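Local coordinates for protein spaetzle C-106 (Drosophila melanogaster, PDB 4LXR) that acts, once activated, as a disulfide-linked dimeric cytokine ligand for the Toll receptor, switching on antifungal defence and helping to set dorsal-ventral polarity in the embryo, at residues C[55-58]-C[59-62]. Residues are numbered along the deposited sequence; the frame is centred on the assembly and turned at random.
Sequences DFAA and NFPQ
Between Ala-57 and Phe-60 the backbone bends in an open turn, with their CA atoms 6.3 Å apart and no direct hydrogen bond from Phe-60 N to Ala-57 O. This turn belongs to the loop joining strands 43-47 and 67-73 of the Spaetzle cystine-knot fold, which lies here against the Toll chain. Two waters bridge peptide groups across the turn. The first donates to Phe-56 O at 2.7 Å and accepts from Asn-59 N; the second, one residue further on, accepts from Phe-60 N at 3.1 Å and probably donates to Ala-57 O. Each water links a carbonyl to the amide three residues later, so within 55-62 the polar links across the bend run through water.

The side-chain contact is small and apolar. With CG beside its backbone N and anti to the carbonyl carbon (chi1 -74°), Phe-60 turns its ring back toward Ala-57 and presents an edge: CD2 meets Ala-57 CA, in the ring plane, at 3.9 Å. The methyl adds to this, Ala-57 CB standing 4.0 Å from Phe-60 CD2. The side chain of Asn-59 leads away from residues 55-58, its CG anti to the backbone N (chi1 -175°), and OD1 takes a hydrogen bond from Asn-275 ND2 of the Toll chain. Asn-59 O accepts a hydrogen bond from ND2 of Asn-59 of the second Spaetzle subunit, so this residue faces both receptor and dimer mate.

At the N-terminal end of 55-62, Asp-55 lays its carboxylate carbon over one face of the Phe-56 ring, offset toward the rim, while its OD1, salt-bridged to Arg-155 of the Toll chain, accepts a bent hydrogen bond from Phe-56 N at 2.8 Å on the anti side, 33° out of the carboxylate plane.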
loop_
_atom_site.group_PDB
_atom_site.type_symbol
_atom_site.label_atom_id
_atom_site.label_comp_id
_atom_site.label_asym_id
_atom_site.label_seq_id
_atom_site.Cartn_x
_atom_site.Cartn_y
_atom_site.Cartn_z
ATOM N N ASP C 55 9.249 -4.663 24.251
ATOM C CA ASP C 55 9.111 -5.892 25.027
ATOM C C ASP C 55 8.555 -6.948 24.068
ATOM O O ASP C 55 8.116 -6.602 22.978
ATOM C CB ASP C 55 8.156 -5.658 26.204
ATOM C CG ASP C 55 8.309 -6.699 27.324
ATOM O OD1 ASP C 55 8.994 -7.740 27.135
ATOM O OD2 ASP C 55 7.712 -6.472 28.400
ATOM N N PHE C 56 8.594 -8.222 24.456
ATOM C CA PHE C 56 8.037 -9.308 23.633
ATOM C C PHE C 56 8.587 -9.313 22.215
ATOM O O PHE C 56 7.924 -9.747 21.276
ATOM C CB PHE C 56 6.505 -9.240 23.617
ATOM C CG PHE C 56 5.911 -9.094 24.990
ATOM C CD1 PHE C 56 5.988 -10.141 25.904
ATOM C CD2 PHE C 56 5.318 -7.905 25.382
ATOM C CE1 PHE C 56 5.479 -10.009 27.174
ATOM C CE2 PHE C 56 4.805 -7.765 26.649
ATOM C CZ PHE C 56 4.880 -8.821 27.552
ATOM N N ALA C 57 9.815 -8.849 22.064
ATOM C CA ALA C 57 10.374 -8.659 20.725
ATOM C C ALA C 57 11.683 -9.420 20.540
ATOM O O ALA C 57 12.556 -8.970 19.812
ATOM C CB ALA C 57 10.572 -7.170 20.445
ATOM N N ALA C 58 11.798 -10.578 21.194
ATOM C CA ALA C 58 13.009 -11.396 21.140
ATOM C C ALA C 58 13.028 -12.423 19.989
ATOM O O ALA C 58 13.991 -13.177 19.852
ATOM C CB ALA C 58 13.219 -12.095 22.471
ATOM N N ASN C 59 11.959 -12.469 19.196
ATOM C CA ASN C 59 11.865 -13.346 18.022
ATOM C C ASN C 59 11.561 -12.569 16.724
ATOM O O ASN C 59 10.620 -12.882 16.002
ATOM C CB ASN C 59 10.815 -14.463 18.232
ATOM C CG ASN C 59 10.788 -15.474 17.080
ATOM O OD1 ASN C 59 11.771 -15.601 16.348
ATOM N ND2 ASN C 59 9.662 -16.209 16.923
ATOM N N PHE C 60 12.366 -11.553 16.444
ATOM C CA PHE C 60 12.351 -10.875 15.155
ATOM C C PHE C 60 13.761 -11.030 14.592
ATOM O O PHE C 60 14.694 -11.271 15.363
ATOM C CB PHE C 60 11.954 -9.385 15.294
ATOM C CG PHE C 60 10.472 -9.169 15.581
ATOM C CD1 PHE C 60 9.530 -9.257 14.559
ATOM C CD2 PHE C 60 10.034 -8.878 16.861
ATOM C CE1 PHE C 60 8.176 -9.060 14.816
ATOM C CE2 PHE C 60 8.669 -8.693 17.138
ATOM C CZ PHE C 60 7.743 -8.778 16.114
ATOM N N PRO C 61 13.910 -10.935 13.250
ATOM C CA PRO C 61 15.221 -10.892 12.600
ATOM C C PRO C 61 16.082 -9.829 13.265
ATOM O O PRO C 61 15.546 -8.787 13.645
ATOM C CB PRO C 61 14.879 -10.474 11.169
ATOM C CG PRO C 61 13.497 -11.011 10.954
ATOM C CD PRO C 61 12.809 -10.825 12.269
ATOM N N GLN C 62 17.378 -10.094 13.418
ATOM C CA GLN C 62 18.262 -9.192 14.152
ATOM C C GLN C 62 18.238 -7.773 13.586
ATOM O O GLN C 62 18.306 -6.807 14.343
ATOM C CB GLN C 62 19.701 -9.722 14.169
ATOM C CG GLN C 62 20.549 -9.212 15.345
ATOM C CD GLN C 62 20.260 -9.965 16.654
ATOM O OE1 GLN C 62 20.783 -11.064 16.880
ATOM N NE2 GLN C 62 19.419 -9.378 17.513
HETATM O O HOH W 1 9.074 -11.499 19.545
HETATM O O HOH W 2 14.409 -10.108 18.192
#